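Local coordinates for protein HIAXHD3 (Humicola insolens, PDB 3ZXK) that removes arabinofuranose side chains from polysaccharide as an exo-acting family 43 arabinofuranosidase, and served as the scaffold into which endo-xylanase activity was engineered, at residues Y79-W84 and W502-T506; Y269-R273 and F505-R509. All coordinates share one frame; numbering follows the deposited sequence.

From the N terminus, the chain first reaches 79-84, in the connection between strands 54-58 and 87-91, the first and second blades of the family 43 propeller. It next passes 269-273, the turn between strands 260-267 and 273-282 of the last blade. Both wait for the same late loop, between strands 490-497 and 509-516 of the C-terminal beta-sandwich. There 502-506 closes contact 1 over 417 intervening residues, and 505-509 closes contact 2 over 231. The two closures overlap, because contact 2 begins inside the first loop but its second segment runs on past Thr506 to Arg509; they share Phe505 and Thr506. One sandwich loop thus joins two separate propeller loops, and Trp502 packs against Tyr269 between the contacts.

Contact 1. Residues Y79-W84 and W502-T506; sequences YVKGIW and WRYFT. With XYP (beta-D-xylopyranose), chain C; XYP (beta-D-xylopyranose), chain B.
Val80 sets its two methyls against two consecutive residues of the sandwich loop, and apolar packing carries most of this contact. CG2 lies 3.5 Å from Tyr504 CD1, while CG1, anti to the backbone N (chi1 -156°), reaches the rim of the neighbouring ring at 3.6 Å from Phe505 CD2. Tyr504 slants across Val80, its CG anti to the backbone N, which carries its end to Tyr79: Tyr79 CD1 and Tyr504 OH are 3.6 Å apart, each at the edge of the other's ring. Neither phenol spends its hydroxyl across the contact; Tyr79 OH bonds to Phe366 O and Tyr504 OH to Tyr38.

The aromatic pair is Trp84 with Phe505. Their six-membered rings have centroids 5.4 Å apart and planes at 58°, an oblique meeting led by Trp84 CH2 against Phe505 CE2.

No hydrogen bond joins the two segments, so the polar bonds shape each from within. Trp84 NE1 donates to Val80 O at 3.0 Å, almost in the indole plane but from above the carbonyl plane, and this helps to set the rotation of the indole. On the other side Phe505 N bonds to Trp502 O (2.8 Å), closing a type I beta turn.

That turn presents Trp502 to the bound glycan: one face receives C5 of the chain C xylose, and Arg503 CG covers the opposite face. With Trp84 CZ3 near O4 of the chain B xylose, propeller and beta-sandwich each supply a tryptophan to one glycan pocket, consistent with a site for arabinose-decorated xylan, at the domain interface of this family 43 enzyme.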
ATOM      1  N   TYR A  79     -13.903   5.153  -3.198  1.00  4.30           N
ATOM      2  CA  TYR A  79     -12.706   5.169  -4.032  1.00  4.37           C
ATOM      3  C   TYR A  79     -11.854   6.408  -3.781  1.00  4.27           C
ATOM      4  O   TYR A  79     -12.355   7.538  -3.858  1.00  4.71           O
ATOM      5  CB  TYR A  79     -13.042   5.056  -5.524  1.00  4.57           C
ATOM      6  CG  TYR A  79     -13.389   3.668  -5.955  1.00  4.56           C
ATOM      7  CD1 TYR A  79     -12.386   2.688  -6.092  1.00  4.69           C
ATOM      8  CD2 TYR A  79     -14.705   3.326  -6.238  1.00  4.84           C
ATOM      9  CE1 TYR A  79     -12.710   1.395  -6.520  1.00  4.63           C
ATOM     10  CE2 TYR A  79     -15.049   2.025  -6.632  1.00  4.49           C
ATOM     11  CZ  TYR A  79     -14.056   1.077  -6.795  1.00  4.95           C
ATOM     12  OH  TYR A  79     -14.401  -0.198  -7.184  1.00  4.56           O
ATOM     13  N   VAL A  80     -10.557   6.179  -3.522  1.00  4.39           N
ATOM     14  CA  VAL A  80      -9.540   7.241  -3.383  1.00  4.45           C
ATOM     15  C   VAL A  80      -9.794   8.102  -2.129  1.00  4.62           C
ATOM     16  O   VAL A  80      -9.206   9.167  -1.963  1.00  5.26           O
ATOM     17  CB  VAL A  80      -9.303   8.080  -4.684  1.00  4.57           C
ATOM     18  CG1 VAL A  80      -7.921   8.720  -4.682  1.00  4.87           C
ATOM     19  CG2 VAL A  80      -9.487   7.245  -5.923  1.00  4.96           C
ATOM     20  N   LYS A  81     -10.667   7.635  -1.252  1.00  4.36           N
ATOM     21  CA  LYS A  81     -10.814   8.226   0.071  1.00  4.67           C
ATOM     22  C   LYS A  81     -10.020   7.373   1.054  1.00  4.82           C
ATOM     23  O   LYS A  81      -8.876   7.034   0.773  1.00  4.55           O
ATOM     24  CB  LYS A  81     -12.293   8.426   0.433  1.00  5.51           C
ATOM     25  CG  LYS A  81     -13.003   9.402  -0.528  1.00  7.80           C
ATOM     26  CD  LYS A  81     -14.442   9.610  -0.114  1.00 10.46           C
ATOM     27  CE  LYS A  81     -15.137  10.621  -0.999  1.00 14.48           C
ATOM     28  NZ  LYS A  81     -16.613  10.612  -0.773  1.00 19.55           N
ATOM     29  N   GLY A  82     -10.598   7.050   2.203  1.00  5.41           N
ATOM     30  CA  GLY A  82      -9.937   6.164   3.150  1.00  4.98           C
ATOM     31  C   GLY A  82      -8.588   6.667   3.636  1.00  4.65           C
ATOM     32  O   GLY A  82      -8.436   7.842   3.940  1.00  4.90           O
ATOM     33  N   ILE A  83      -7.634   5.750   3.739  1.00  4.07           N
ATOM     34  CA  ILE A  83      -6.380   6.032   4.409  1.00  4.15           C
ATOM     35  C   ILE A  83      -5.395   6.737   3.489  1.00  4.33           C
ATOM     36  O   ILE A  83      -4.893   6.163   2.520  1.00  4.36           O
ATOM     37  CB  ILE A  83      -5.752   4.741   4.974  1.00  3.99           C
ATOM     38  CG1 ILE A  83      -6.698   4.145   6.026  1.00  4.51           C
ATOM     39  CG2 ILE A  83      -4.341   5.002   5.519  1.00  4.63           C
ATOM     40  CD1 ILE A  83      -6.273   2.758   6.534  1.00  4.39           C
ATOM     41  N   TRP A  84      -5.195   8.017   3.791  1.00  4.72           N
ATOM     42  CA  TRP A  84      -4.160   8.836   3.163  1.00  5.40           C
ATOM     43  C   TRP A  84      -2.924   8.796   4.059  1.00  5.28           C
ATOM     44  O   TRP A  84      -2.740   7.835   4.834  1.00  5.40           O
ATOM     45  CB  TRP A  84      -4.691  10.235   2.916  1.00  6.38           C
ATOM     46  CG  TRP A  84      -5.632  10.324   1.741  1.00  7.84           C
ATOM     47  CD1 TRP A  84      -6.606   9.410   1.348  1.00  7.97           C
ATOM     48  CD2 TRP A  84      -5.727  11.426   0.788  1.00 11.61           C
ATOM     49  NE1 TRP A  84      -7.305   9.867   0.255  1.00  9.12           N
ATOM     50  CE2 TRP A  84      -6.803  11.066  -0.156  1.00 12.31           C
ATOM     51  CE3 TRP A  84      -5.023  12.610   0.601  1.00 14.03           C
ATOM     52  CZ2 TRP A  84      -7.152  11.887  -1.216  1.00 15.23           C
ATOM     53  CZ3 TRP A  84      -5.379  13.436  -0.469  1.00 15.87           C
ATOM     54  CH2 TRP A  84      -6.423  13.086  -1.359  1.00 17.13           C
ATOM     55  N   TRP A 502      -1.597   9.964 -11.922  1.00  7.75           N
ATOM     56  CA  TRP A 502      -1.418   9.825 -10.484  1.00  7.36           C
ATOM     57  C   TRP A 502      -2.683   9.993  -9.708  1.00  6.39           C
ATOM     58  O   TRP A 502      -2.693   9.708  -8.537  1.00  6.31           O
ATOM     59  CB  TRP A 502      -0.351  10.799  -9.988  1.00  8.24           C
ATOM     60  CG  TRP A 502      -0.664  12.251 -10.222  1.00  9.53           C
ATOM     61  CD1 TRP A 502      -0.215  13.065 -11.252  1.00 10.80           C
ATOM     62  CD2 TRP A 502      -1.496  13.126  -9.380  1.00  9.78           C
ATOM     63  NE1 TRP A 502      -0.719  14.348 -11.122  1.00 11.83           N
ATOM     64  CE2 TRP A 502      -1.491  14.446 -10.014  1.00 11.86           C
ATOM     65  CE3 TRP A 502      -2.222  12.948  -8.198  1.00 11.12           C
ATOM     66  CZ2 TRP A 502      -2.171  15.533  -9.461  1.00 13.16           C
ATOM     67  CZ3 TRP A 502      -2.916  14.036  -7.667  1.00 12.77           C
ATOM     68  CH2 TRP A 502      -2.890  15.298  -8.282  1.00 14.76           C
ATOM     69  N   ARG A 503      -3.774  10.440 -10.334  1.00  6.57           N
ATOM     70  CA  ARG A 503      -4.959  10.842  -9.563  1.00  7.00           C
ATOM     71  C   ARG A 503      -5.637   9.774  -8.694  1.00  5.78           C
ATOM     72  O   ARG A 503      -6.144  10.091  -7.614  1.00  6.52           O
ATOM     73  CB  ARG A 503      -5.967  11.572 -10.458  1.00  8.61           C
ATOM     74  CG  ARG A 503      -5.388  12.854 -11.051  1.00 12.99           C
ATOM     75  CD  ARG A 503      -6.435  13.807 -11.596  1.00 18.90           C
ATOM     76  NE  ARG A 503      -5.804  15.015 -12.128  1.00 25.93           N
ATOM     77  CZ  ARG A 503      -5.544  16.120 -11.428  1.00 28.99           C
ATOM     78  NH1 ARG A 503      -5.862  16.197 -10.142  1.00 30.18           N
ATOM     79  NH2 ARG A 503      -4.967  17.163 -12.021  1.00 31.15           N
ATOM     80  N   TYR A 504      -5.598   8.515  -9.130  1.00  4.80           N
ATOM     81  CA  TYR A 504      -6.110   7.407  -8.306  1.00  4.49           C
ATOM     82  C   TYR A 504      -5.161   7.049  -7.151  1.00  4.81           C
ATOM     83  O   TYR A 504      -5.535   6.313  -6.249  1.00  4.91           O
ATOM     84  CB  TYR A 504      -6.351   6.204  -9.220  1.00  4.52           C
ATOM     85  CG  TYR A 504      -7.045   5.021  -8.586  1.00  4.57           C
ATOM     86  CD1 TYR A 504      -8.428   5.030  -8.400  1.00  4.57           C
ATOM     87  CD2 TYR A 504      -6.324   3.883  -8.200  1.00  4.99           C
ATOM     88  CE1 TYR A 504      -9.091   3.951  -7.835  1.00  5.43           C
ATOM     89  CE2 TYR A 504      -6.972   2.784  -7.643  1.00  4.76           C
ATOM     90  CZ  TYR A 504      -8.348   2.813  -7.453  1.00  4.86           C
ATOM     91  OH  TYR A 504      -8.966   1.714  -6.880  1.00  7.08           O
ATOM     92  N   PHE A 505      -3.935   7.534  -7.249  1.00  4.69           N
ATOM     93  CA  PHE A 505      -2.859   7.374  -6.258  1.00  5.29           C
ATOM     94  C   PHE A 505      -2.284   5.968  -6.177  1.00  5.68           C
ATOM     95  O   PHE A 505      -1.084   5.790  -6.380  1.00  5.62           O
ATOM     96  CB  PHE A 505      -3.242   7.920  -4.869  1.00  5.96           C
ATOM     97  CG  PHE A 505      -3.337   9.424  -4.810  1.00  7.64           C
ATOM     98  CD1 PHE A 505      -2.195  10.220  -4.855  1.00  8.59           C
ATOM     99  CD2 PHE A 505      -4.579  10.038  -4.719  1.00  8.57           C
ATOM    100  CE1 PHE A 505      -2.299  11.611  -4.795  1.00 10.40           C
ATOM    101  CE2 PHE A 505      -4.694  11.426  -4.678  1.00 11.51           C
ATOM    102  CZ  PHE A 505      -3.553  12.213  -4.712  1.00 12.08           C
ATOM    103  N   THR A 506      -3.114   4.977  -5.884  1.00  6.04           N
ATOM    104  CA  THR A 506      -2.654   3.595  -5.796  1.00  5.50           C
ATOM    105  C   THR A 506      -2.152   3.111  -7.164  1.00  5.48           C
ATOM    106  O   THR A 506      -2.662   3.527  -8.189  1.00  6.76           O
ATOM    107  CB  THR A 506      -3.850   2.723  -5.353  1.00  5.69           C
ATOM    108  OG1 THR A 506      -4.307   3.218  -4.096  1.00  7.34           O
ATOM    109  CG2 THR A 506      -3.465   1.228  -5.192  1.00  5.66           C
TER
HETATM  110  O1  XYP C   1       2.357  18.593 -10.714  1.00 41.94           O
HETATM  111  C1  XYP C   1       2.139  18.228  -9.345  1.00 39.18           C
HETATM  112  C2  XYP C   1       1.236  19.237  -8.625  1.00 38.73           C
HETATM  113  C3  XYP C   1       1.088  18.818  -7.162  1.00 34.86           C
HETATM  114  C4  XYP C   1       0.508  17.406  -7.104  1.00 33.49           C
HETATM  115  C5  XYP C   1       1.323  16.435  -7.972  1.00 34.93           C
HETATM  116  O2  XYP C   1       1.770  20.562  -8.694  1.00 44.28           O
HETATM  117  O3  XYP C   1       0.242  19.727  -6.439  1.00 35.74           O
HETATM  118  O4  XYP C   1       0.450  16.974  -5.735  1.00 23.92           O
HETATM  119  O5  XYP C   1       1.522  16.936  -9.306  1.00 38.65           O
HETATM  120  C1  XYP B   2      -0.700  16.315  -5.185  1.00 25.23           C
HETATM  121  C2  XYP B   2      -0.433  15.744  -3.788  1.00 24.33           C
HETATM  122  C3  XYP B   2      -1.727  15.441  -3.042  1.00 24.39           C
HETATM  123  C4  XYP B   2      -2.563  16.713  -2.920  1.00 27.68           C
HETATM  124  C5  XYP B   2      -2.202  17.736  -3.997  1.00 27.15           C
HETATM  125  O2  XYP B   2       0.308  14.523  -3.870  1.00 20.16           O
HETATM  126  O3  XYP B   2      -1.422  14.926  -1.738  1.00 23.45           O
HETATM  127  O4  XYP B   2      -3.865  16.282  -2.518  1.00 27.62           O
HETATM  128  O5  XYP B   2      -1.926  17.061  -5.223  1.00 27.25           O

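Contact 2. Residues Y269-R273 and F505-R509; sequences YPGGR and FTGYR. With AHR (alpha-L-arabinofuranose), chain D.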
ATOM      1  N   TYR A 269       4.859   5.569 -11.288  1.00  5.13           N
ATOM      2  CA  TYR A 269       3.690   5.178 -12.069  1.00  5.38           C
ATOM      3  C   TYR A 269       4.175   4.618 -13.412  1.00  5.46           C
ATOM      4  O   TYR A 269       5.178   5.111 -13.962  1.00  5.75           O
ATOM      5  CB  TYR A 269       2.759   6.369 -12.237  1.00  5.49           C
ATOM      6  CG  TYR A 269       2.183   6.765 -10.899  1.00  5.31           C
ATOM      7  CD1 TYR A 269       1.246   5.955 -10.269  1.00  5.48           C
ATOM      8  CD2 TYR A 269       2.624   7.903 -10.220  1.00  5.37           C
ATOM      9  CE1 TYR A 269       0.743   6.279  -9.013  1.00  5.33           C
ATOM     10  CE2 TYR A 269       2.115   8.231  -8.972  1.00  6.11           C
ATOM     11  CZ  TYR A 269       1.165   7.411  -8.375  1.00  5.18           C
ATOM     12  OH  TYR A 269       0.658   7.739  -7.122  1.00  6.41           O
ATOM     13  N   PRO A 270       3.512   3.557 -13.933  1.00  5.30           N
ATOM     14  CA  PRO A 270       2.216   3.016 -13.496  1.00  5.36           C
ATOM     15  C   PRO A 270       2.251   1.991 -12.358  1.00  6.03           C
ATOM     16  O   PRO A 270       1.210   1.490 -11.960  1.00  7.05           O
ATOM     17  CB  PRO A 270       1.662   2.382 -14.777  1.00  5.95           C
ATOM     18  CG  PRO A 270       2.898   1.866 -15.443  1.00  6.15           C
ATOM     19  CD  PRO A 270       3.906   2.995 -15.241  1.00  5.74           C
ATOM     20  N   GLY A 271       3.426   1.692 -11.825  1.00  6.13           N
ATOM     21  CA  GLY A 271       3.530   0.748 -10.728  1.00  6.55           C
ATOM     22  C   GLY A 271       3.065   1.265  -9.376  1.00  6.33           C
ATOM     23  O   GLY A 271       2.644   0.478  -8.532  1.00  7.49           O
ATOM     24  N   GLY A 272       3.174   2.570  -9.159  1.00  6.12           N
ATOM     25  CA  GLY A 272       2.872   3.168  -7.856  1.00  5.87           C
ATOM     26  C   GLY A 272       4.073   3.851  -7.232  1.00  5.01           C
ATOM     27  O   GLY A 272       5.005   4.228  -7.928  1.00  5.65           O
ATOM     28  N   ARG A 273       4.019   4.038  -5.925  1.00  4.93           N
ATOM     29  CA  ARG A 273       4.992   4.845  -5.212  1.00  5.09           C
ATOM     30  C   ARG A 273       5.834   3.930  -4.352  1.00  4.81           C
ATOM     31  O   ARG A 273       5.309   3.228  -3.485  1.00  4.90           O
ATOM     32  CB  ARG A 273       4.289   5.943  -4.419  1.00  4.95           C
ATOM     33  CG  ARG A 273       3.690   6.929  -5.413  1.00  6.05           C
ATOM     34  CD  ARG A 273       2.863   8.037  -4.808  1.00  6.16           C
ATOM     35  NE  ARG A 273       1.672   7.577  -4.118  1.00  6.22           N
ATOM     36  CZ  ARG A 273       0.931   8.357  -3.329  1.00  7.21           C
ATOM     37  NH1 ARG A 273       1.275   9.648  -3.143  1.00  9.02           N
ATOM     38  NH2 ARG A 273      -0.152   7.852  -2.725  1.00  7.99           N
ATOM     39  N   PHE A 505      -3.935   7.534  -7.249  1.00  4.69           N
ATOM     40  CA  PHE A 505      -2.859   7.374  -6.258  1.00  5.29           C
ATOM     41  C   PHE A 505      -2.284   5.968  -6.177  1.00  5.68           C
ATOM     42  O   PHE A 505      -1.084   5.790  -6.380  1.00  5.62           O
ATOM     43  CB  PHE A 505      -3.242   7.920  -4.869  1.00  5.96           C
ATOM     44  CG  PHE A 505      -3.337   9.424  -4.810  1.00  7.64           C
ATOM     45  CD1 PHE A 505      -2.195  10.220  -4.855  1.00  8.59           C
ATOM     46  CD2 PHE A 505      -4.579  10.038  -4.719  1.00  8.57           C
ATOM     47  CE1 PHE A 505      -2.299  11.611  -4.795  1.00 10.40           C
ATOM     48  CE2 PHE A 505      -4.694  11.426  -4.678  1.00 11.51           C
ATOM     49  CZ  PHE A 505      -3.553  12.213  -4.712  1.00 12.08           C
ATOM     50  N   THR A 506      -3.114   4.977  -5.884  1.00  6.04           N
ATOM     51  CA  THR A 506      -2.654   3.595  -5.796  1.00  5.50           C
ATOM     52  C   THR A 506      -2.152   3.111  -7.164  1.00  5.48           C
ATOM     53  O   THR A 506      -2.662   3.527  -8.189  1.00  6.76           O
ATOM     54  CB  THR A 506      -3.850   2.723  -5.353  1.00  5.69           C
ATOM     55  OG1 THR A 506      -4.307   3.218  -4.096  1.00  7.34           O
ATOM     56  CG2 THR A 506      -3.465   1.228  -5.192  1.00  5.66           C
ATOM     57  N   GLY A 507      -1.149   2.248  -7.186  1.00  5.57           N
ATOM     58  CA  GLY A 507      -0.687   1.677  -8.443  1.00  5.57           C
ATOM     59  C   GLY A 507      -1.596   0.590  -8.978  1.00  5.52           C
ATOM     60  O   GLY A 507      -2.593   0.212  -8.343  1.00  6.40           O
ATOM     61  N   TYR A 508      -1.272   0.117 -10.184  1.00  5.32           N
ATOM     62  CA  TYR A 508      -1.965  -1.027 -10.732  1.00  4.86           C
ATOM     63  C   TYR A 508      -1.800  -2.243  -9.854  1.00  5.13           C
ATOM     64  O   TYR A 508      -0.682  -2.509  -9.343  1.00  6.43           O
ATOM     65  CB  TYR A 508      -1.433  -1.361 -12.121  1.00  5.04           C
ATOM     66  CG  TYR A 508      -2.179  -0.625 -13.209  1.00  4.97           C
ATOM     67  CD1 TYR A 508      -3.386  -1.119 -13.712  1.00  5.33           C
ATOM     68  CD2 TYR A 508      -1.707   0.584 -13.713  1.00  5.16           C
ATOM     69  CE1 TYR A 508      -4.067  -0.458 -14.725  1.00  4.80           C
ATOM     70  CE2 TYR A 508      -2.401   1.279 -14.727  1.00  5.42           C
ATOM     71  CZ  TYR A 508      -3.602   0.752 -15.219  1.00  5.32           C
ATOM     72  OH  TYR A 508      -4.301   1.379 -16.214  1.00  6.84           O
ATOM     73  N   ARG A 509      -2.877  -3.015  -9.727  1.00  4.60           N
ATOM     74  CA  ARG A 509      -2.826  -4.268  -8.942  1.00  4.87           C
ATOM     75  C   ARG A 509      -3.270  -5.477  -9.757  1.00  4.36           C
ATOM     76  O   ARG A 509      -3.934  -5.333 -10.794  1.00  5.13           O
ATOM     77  CB  ARG A 509      -3.709  -4.154  -7.678  1.00  4.82           C
ATOM     78  CG  ARG A 509      -3.140  -3.159  -6.698  1.00  5.76           C
ATOM     79  CD  ARG A 509      -3.928  -3.192  -5.425  1.00  6.03           C
ATOM     80  NE  ARG A 509      -3.233  -2.406  -4.410  1.00  6.34           N
ATOM     81  CZ  ARG A 509      -3.410  -2.557  -3.099  1.00  6.37           C
ATOM     82  NH1 ARG A 509      -4.266  -3.477  -2.647  1.00  8.09           N
ATOM     83  NH2 ARG A 509      -2.741  -1.809  -2.254  1.00  5.74           N
TER
HETATM   84  O5  AHR D   3       3.183  13.344  -8.094  1.00 12.55           O
HETATM   85  C5  AHR D   3       2.118  12.494  -7.624  1.00 13.07           C
HETATM   86  C4  AHR D   3       1.777  12.751  -6.153  1.00 14.68           C
HETATM   87  O4  AHR D   3       1.375  14.105  -5.959  1.00 15.54           O
HETATM   88  C3  AHR D   3       2.908  12.600  -5.141  1.00 12.47           C
HETATM   89  O3  AHR D   3       3.143  11.252  -4.763  1.00 12.69           O
HETATM   90  C2  AHR D   3       2.446  13.386  -3.944  1.00 15.72           C
HETATM   91  O2  AHR D   3       3.544  14.021  -3.261  1.00 15.79           O
HETATM   92  C1  AHR D   3       1.553  14.439  -4.571  1.00 17.61           C
HETATM   93  O   HOH W   1       0.477   5.052  -4.242  1.00  5.46           O
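Gly272 and Gly507 meet backbone to backbone, their CA atoms 3.9 Å apart, and this is the tight half of the contact. Gly507 CA points its hydrogen at Gly271 O in a nearly straight CA-H...O contact of 3.5 Å; a beta-carbon on Gly507 would fall 2.0 Å from that oxygen, so only the lack of a side chain lets the two segments come so close. Just beyond, Pro270, entered through a cis peptide, turns its carbonyl to the sandwich loop: Pro270 O accepts a weak but straight bond from Tyr508 N (3.3 Å) and also sits at the edge of the Tyr508 ring. The Tyr508 hydroxyl hydrogen-bonds to Arg406 O.

This is the hairpin turn of the last propeller blade docked on the loop that leads into sandwich strand 509-516, and Asp16 ties the two together by accepting from both Arg273 N and Gly507 N.

On the side that leads to the sugar the contact is looser and a single water enters it. Phe505 O takes two bonds: Tyr269 OH donates at 2.7 Å, in the carbonyl plane and on a lone pair, and water 1 donates a second. The same water accepts from Arg273 NE at 2.8 Å, so that it bridges the Arg273 side chain and the Phe505 carbonyl. A bend at chi3 (-64°) brings the Arg273 guanidinium obliquely across Phe505, so that Phe505 CD1 lies over one guanidinium face, planes 35° apart, and NH1 donates to O3 of the arabinofuranose at 2.9 Å. A leucine in its place would probably leave that O3 and the bridging water without the hydrogen-bond donors Arg273 NH1 and NE, and lose the guanidinium's contact with Phe505 CD1. His248 and Asp267 hydrogen-bond the same arabinose.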